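Local atomic coordinates of AlkD2 (Streptococcus mutans, PDB entry 6M9M), a protein that is of unknown function but binds inosine-5'-monophosphate and belongs to the HEAT-like repeat family of DNA glycosylases. Residues A[95-99]-A[110-114]; A[127-133]-A[164-168]. All coordinates share one frame; numbering follows the deposited sequence.

Contact 1. Residues A[95-99]-A[110-114]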
loop_
_atom_site.group_PDB
_atom_site.type_symbol
_atom_site.label_atom_id
_atom_site.label_comp_id
_atom_site.label_asym_id
_atom_site.label_seq_id
_atom_site.Cartn_x
_atom_site.Cartn_y
_atom_site.Cartn_z
ATOM N N PHE A 95 -3.881 1.423 -2.372
ATOM C CA PHE A 95 -4.476 0.217 -1.823
ATOM C C PHE A 95 -5.205 0.521 -0.517
ATOM O O PHE A 95 -6.319 0.035 -0.290
ATOM C CB PHE A 95 -3.411 -0.872 -1.620
ATOM C CG PHE A 95 -4.012 -2.152 -1.133
ATOM C CD1 PHE A 95 -4.791 -2.903 -1.983
ATOM C CD2 PHE A 95 -3.899 -2.544 0.187
ATOM C CE1 PHE A 95 -5.436 -4.041 -1.553
ATOM C CE2 PHE A 95 -4.545 -3.698 0.622
ATOM C CZ PHE A 95 -5.313 -4.438 -0.245
ATOM N N ASP A 96 -4.603 1.337 0.351
ATOM C CA ASP A 96 -5.304 1.741 1.569
ATOM C C ASP A 96 -6.597 2.467 1.230
ATOM O O ASP A 96 -7.609 2.303 1.921
ATOM C CB ASP A 96 -4.381 2.616 2.422
ATOM C CG ASP A 96 -4.911 2.870 3.805
ATOM O OD1 ASP A 96 -5.433 1.932 4.432
ATOM O OD2 ASP A 96 -4.753 4.014 4.284
ATOM N N GLU A 97 -6.576 3.291 0.177
ATOM C CA GLU A 97 -7.777 4.005 -0.261
ATOM C C GLU A 97 -8.882 3.030 -0.655
ATOM O O GLU A 97 -10.052 3.222 -0.303
ATOM C CB GLU A 97 -7.429 4.942 -1.417
ATOM C CG GLU A 97 -8.585 5.745 -1.969
ATOM C CD GLU A 97 -9.114 6.777 -1.017
ATOM O OE1 GLU A 97 -8.318 7.264 -0.190
ATOM O OE2 GLU A 97 -10.319 7.118 -1.119
ATOM N N PHE A 98 -8.540 1.996 -1.422
ATOM C CA PHE A 98 -9.523 0.969 -1.753
ATOM C C PHE A 98 -10.149 0.393 -0.481
ATOM O O PHE A 98 -11.381 0.276 -0.363
ATOM C CB PHE A 98 -8.881 -0.181 -2.548
ATOM C CG PHE A 98 -9.785 -1.375 -2.626
ATOM C CD1 PHE A 98 -10.898 -1.352 -3.435
ATOM C CD2 PHE A 98 -9.580 -2.489 -1.824
ATOM C CE1 PHE A 98 -11.778 -2.407 -3.472
ATOM C CE2 PHE A 98 -10.473 -3.540 -1.851
ATOM C CZ PHE A 98 -11.566 -3.502 -2.688
ATOM N N CYS A 99 -9.299 0.015 0.487
ATOM C CA CYS A 99 -9.794 -0.636 1.699
ATOM C C CYS A 99 -10.669 0.308 2.512
ATOM O O CYS A 99 -11.690 -0.111 3.066
ATOM C CB CYS A 99 -8.626 -1.145 2.541
ATOM S SG CYS A 99 -7.658 -2.467 1.800
ATOM N N ILE A 110 -9.563 -9.225 -0.238
ATOM C CA ILE A 110 -8.621 -8.569 -1.136
ATOM C C ILE A 110 -7.280 -8.356 -0.444
ATOM O O ILE A 110 -6.221 -8.552 -1.047
ATOM C CB ILE A 110 -9.226 -7.248 -1.644
ATOM C CG1 ILE A 110 -10.547 -7.477 -2.367
ATOM C CG2 ILE A 110 -8.237 -6.520 -2.517
ATOM C CD1 ILE A 110 -10.477 -8.391 -3.504
ATOM N N ILE A 111 -7.303 -7.919 0.815
ATOM C CA ILE A 111 -6.081 -7.831 1.601
ATOM C C ILE A 111 -5.347 -9.169 1.555
ATOM O O ILE A 111 -4.142 -9.237 1.270
ATOM C CB ILE A 111 -6.413 -7.383 3.034
ATOM C CG1 ILE A 111 -6.956 -5.946 3.034
ATOM C CG2 ILE A 111 -5.188 -7.481 3.927
ATOM C CD1 ILE A 111 -7.597 -5.532 4.330
ATOM N N ASP A 112 -6.070 -10.262 1.804
ATOM C CA ASP A 112 -5.425 -11.571 1.826
ATOM C C ASP A 112 -4.874 -11.935 0.452
ATOM O O ASP A 112 -3.794 -12.521 0.341
ATOM C CB ASP A 112 -6.418 -12.612 2.356
ATOM C CG ASP A 112 -6.712 -12.416 3.841
ATOM O OD1 ASP A 112 -5.859 -11.815 4.521
ATOM O OD2 ASP A 112 -7.782 -12.837 4.333
ATOM N N GLU A 113 -5.599 -11.595 -0.607
ATOM C CA GLU A 113 -5.118 -11.850 -1.962
ATOM C C GLU A 113 -3.824 -11.096 -2.247
ATOM O O GLU A 113 -2.864 -11.666 -2.773
ATOM C CB GLU A 113 -6.230 -11.448 -2.926
ATOM C CG GLU A 113 -5.964 -11.578 -4.380
ATOM C CD GLU A 113 -7.233 -11.254 -5.169
ATOM O OE1 GLU A 113 -7.428 -10.080 -5.537
ATOM O OE2 GLU A 113 -8.064 -12.161 -5.376
ATOM N N TRP A 114 -3.759 -9.815 -1.882
ATOM C CA TRP A 114 -2.540 -9.053 -2.142
ATOM C C TRP A 114 -1.372 -9.577 -1.312
ATOM O O TRP A 114 -0.243 -9.649 -1.805
ATOM C CB TRP A 114 -2.774 -7.566 -1.888
ATOM C CG TRP A 114 -3.533 -6.848 -2.976
ATOM C CD1 TRP A 114 -4.691 -7.235 -3.590
ATOM C CD2 TRP A 114 -3.155 -5.608 -3.584
ATOM N NE1 TRP A 114 -5.060 -6.306 -4.532
ATOM C CE2 TRP A 114 -4.136 -5.295 -4.549
ATOM C CE3 TRP A 114 -2.080 -4.734 -3.404
ATOM C CZ2 TRP A 114 -4.074 -4.142 -5.331
ATOM C CZ3 TRP A 114 -2.024 -3.581 -4.167
ATOM C CH2 TRP A 114 -3.008 -3.303 -5.134
#

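Contact 2. Residues A[127-133]-A[164-168]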
loop_
_atom_site.group_PDB
_atom_site.type_symbol
_atom_site.label_atom_id
_atom_site.label_comp_id
_atom_site.label_asym_id
_atom_site.label_seq_id
_atom_site.Cartn_x
_atom_site.Cartn_y
_atom_site.Cartn_z
ATOM N N THR A 127 1.100 -4.599 3.000
ATOM C CA THR A 127 1.654 -4.528 4.348
ATOM C C THR A 127 1.936 -3.089 4.743
ATOM O O THR A 127 1.629 -2.676 5.865
ATOM C CB THR A 127 2.918 -5.392 4.501
ATOM O OG1 THR A 127 3.958 -4.940 3.624
ATOM C CG2 THR A 127 2.606 -6.870 4.244
ATOM N N GLU A 128 2.545 -2.316 3.844
ATOM C CA GLU A 128 2.925 -0.942 4.144
ATOM C C GLU A 128 1.738 0.001 4.113
ATOM O O GLU A 128 1.627 0.900 4.953
ATOM C CB GLU A 128 3.978 -0.469 3.145
ATOM C CG GLU A 128 4.580 0.894 3.452
ATOM C CD GLU A 128 5.555 0.906 4.621
ATOM O OE1 GLU A 128 5.981 -0.185 5.088
ATOM O OE2 GLU A 128 5.911 2.019 5.045
ATOM N N GLY A 129 0.847 -0.175 3.145
ATOM C CA GLY A 129 -0.227 0.786 2.955
ATOM C C GLY A 129 -1.198 0.860 4.112
ATOM O O GLY A 129 -1.766 1.915 4.374
ATOM N N LEU A 130 -1.384 -0.241 4.835
ATOM C CA LEU A 130 -2.294 -0.264 5.970
ATOM C C LEU A 130 -1.639 0.187 7.279
ATOM O O LEU A 130 -2.336 0.308 8.294
ATOM C CB LEU A 130 -2.932 -1.647 6.127
ATOM C CG LEU A 130 -4.204 -1.871 5.301
ATOM C CD1 LEU A 130 -3.927 -1.800 3.809
ATOM C CD2 LEU A 130 -4.840 -3.199 5.702
ATOM N N ARG A 131 -0.327 0.449 7.298
ATOM C CA ARG A 131 0.297 0.916 8.538
ATOM C C ARG A 131 -0.266 2.288 8.911
ATOM O O ARG A 131 -0.461 3.145 8.039
ATOM C CB ARG A 131 1.807 1.030 8.339
ATOM C CG ARG A 131 2.525 -0.308 8.153
ATOM C CD ARG A 131 4.016 -0.108 7.901
ATOM N NE ARG A 131 4.638 0.477 9.080
ATOM C CZ ARG A 131 5.851 0.996 9.107
ATOM N NH1 ARG A 131 6.595 0.982 8.011
ATOM N NH2 ARG A 131 6.316 1.507 10.235
ATOM N N ILE A 132 -0.549 2.517 10.198
ATOM C CA ILE A 132 -0.517 1.554 11.300
ATOM C C ILE A 132 -1.801 0.730 11.263
ATOM O O ILE A 132 -2.903 1.287 11.302
ATOM C CB ILE A 132 -0.374 2.325 12.635
ATOM C CG1 ILE A 132 0.956 3.078 12.641
ATOM C CG2 ILE A 132 -0.534 1.372 13.798
ATOM C CD1 ILE A 132 1.130 4.078 13.794
ATOM N N TRP A 133 -1.687 -0.596 11.166
ATOM C CA TRP A 133 -2.865 -1.401 10.851
ATOM C C TRP A 133 -3.942 -1.240 11.919
ATOM O O TRP A 133 -5.127 -1.143 11.602
ATOM C CB TRP A 133 -2.519 -2.878 10.726
ATOM C CG TRP A 133 -1.874 -3.354 9.459
ATOM C CD1 TRP A 133 -0.718 -2.896 8.873
ATOM C CD2 TRP A 133 -2.326 -4.445 8.656
ATOM N NE1 TRP A 133 -0.431 -3.646 7.746
ATOM C CE2 TRP A 133 -1.417 -4.589 7.588
ATOM C CE3 TRP A 133 -3.421 -5.313 8.730
ATOM C CZ2 TRP A 133 -1.562 -5.568 6.621
ATOM C CZ3 TRP A 133 -3.566 -6.283 7.761
ATOM C CH2 TRP A 133 -2.635 -6.401 6.719
ATOM N N SER A 164 8.894 -3.986 5.783
ATOM C CA SER A 164 7.532 -3.518 6.042
ATOM C C SER A 164 6.821 -4.403 7.063
ATOM O O SER A 164 6.127 -3.900 7.951
ATOM C CB SER A 164 6.798 -3.458 4.711
ATOM O OG SER A 164 5.500 -2.966 4.846
ATOM N N VAL A 165 7.011 -5.713 6.972
ATOM C CA VAL A 165 6.414 -6.653 7.920
ATOM C C VAL A 165 6.909 -6.376 9.330
ATOM O O VAL A 165 6.120 -6.246 10.269
ATOM C CB VAL A 165 6.746 -8.095 7.488
ATOM C CG1 VAL A 165 6.370 -9.107 8.560
ATOM C CG2 VAL A 165 6.056 -8.438 6.185
ATOM N N GLY A 166 8.226 -6.302 9.503
ATOM C CA GLY A 166 8.760 -6.081 10.830
ATOM C C GLY A 166 8.347 -4.748 11.419
ATOM O O GLY A 166 8.016 -4.656 12.601
ATOM N N ASN A 167 8.369 -3.692 10.607
ATOM C CA ASN A 167 7.955 -2.385 11.099
ATOM C C ASN A 167 6.455 -2.298 11.335
ATOM O O ASN A 167 6.028 -1.569 12.238
ATOM C CB ASN A 167 8.456 -1.307 10.151
ATOM C CG ASN A 167 9.944 -1.053 10.317
ATOM O OD1 ASN A 167 10.435 -0.926 11.429
ATOM N ND2 ASN A 167 10.669 -1.038 9.220
ATOM N N ALA A 168 5.645 -3.039 10.564
ATOM C CA ALA A 168 4.207 -3.055 10.821
ATOM C C ALA A 168 3.890 -3.707 12.163
ATOM O O ALA A 168 2.996 -3.247 12.889
ATOM C CB ALA A 168 3.472 -3.742 9.674
HETATM O O HOH W 1 1.165 -1.433 11.421
#

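Contact 1. Residues A[95-99]-A[110-114]
Phe95 to Cys99 and Ile110 to Trp114 lie on two helices that run nearly antiparallel, 156° between their directions, with the axes 11.7 Å apart at closest approach. Cys99 and Ile111 bring the backbones nearest, CA to CA 8.1 Å. That wide spacing is filled by large side chains, and Phe95 does most of the filling. With its CG anti to the backbone N (chi1 -177°), its ring reaches across the gap and slides past the indole of Trp114, which comes the opposite way. Phe95 CD1 sits over the centre of the Trp114 ring, 3.3 Å above the plane; the six-membered ring of Trp114 and the Phe95 ring are inclined at 31°, an oblique overlap. At the edge of the Phe95 ring, in its plane, lies Ile110 CG2, and that same methyl meets Phe98 CE2 at 3.8 Å, so one branch of Ile110 serves two phenylalanines. Toward the C-terminal end of 95-99, Cys99 SG meets Ile111 CG1 at 3.8 Å. Leu72 touches Phe98, Ile110 and Trp114, while Ala126 of helix 120-129 packs on Phe95 and Trp114. No hydrogen bond crosses; this is the apolar interior between successive antiparallel helices, as expected of a HEAT-like repeat solenoid.

Contact 2. Residues A[127-133]-A[164-168]
Ser164 and Glu128 make the central polar contact: Ser164 OG donates to Glu128 OE1 at 2.8 Å, meeting the anti lone pair of that oxygen. Thr127 OG1 lies equally close, 2.8 Å from Ser164 OG, but Arg124 O competes for its single proton, and the donor bond to the serine is not settled. In the modelled conformers of Thr127 and Ser164, the serine oxygen thus has two neighbours on the facing helix. Its OG is anti to the backbone N (chi1 -177°), while Glu128 bends at chi2 (74°) to bring its carboxylate round.

Arg131 grips the same carboxylate oxygen from its other side. Its NH1 gives a nearly straight bond to Glu128 OE1 at 3.2 Å, in the guanidinium plane but tilted 27° out of the carboxylate plane on the syn side, and a weak one to OE2. Two donors on OE1 probably keep Glu128 ionised and hold its carboxylate in place. Asn167 CB lies 3.3 Å above one face of the guanidinium, toward its rim, and Asp171 makes a salt bridge to Arg131 NE. The aliphatic part of Arg131 runs along Ala168, CG to CB 3.9 Å.

Further out, Trp133 NE1 donates in its ring plane to Thr127 O at 3.0 Å, tying the chain that follows the cis peptide before Ile132 back to the helix. A water accepts from Trp133 N and donates to Ala168 O. Phe139 packs edge-to-face on Trp133. The bonds among Ser164, Glu128 and Arg131 form a polar junction between helices 120-129 and 159-175 of a HEAT-like repeat solenoid. It lies near the nucleotide pocket, the Glu128 side chain about 8 Å from the bound inosinic acid.

From the N terminus, helix 85-102 turns back through a short connection into helix 108-115, and contact 1 closes that hairpin, with ten residues between its segments. The chain then enters helix 120-129, and contact 2 closes a wider loop of thirty residues, which includes helix 143-151, by bringing helix 159-175 alongside. The two loops are in series, neither nested nor crossed, with centres 13 Å apart. They touch where Asp96 CG lies 3.3 Å from Gly129 O and Ile111 CG2 lies 3.9 Å from Trp133 CH2; Leu130 in its modelled conformer also packs on Phe95 and Ile111. Together they link helices 85-102, 108-115, 120-129 and 159-175 along the solenoid.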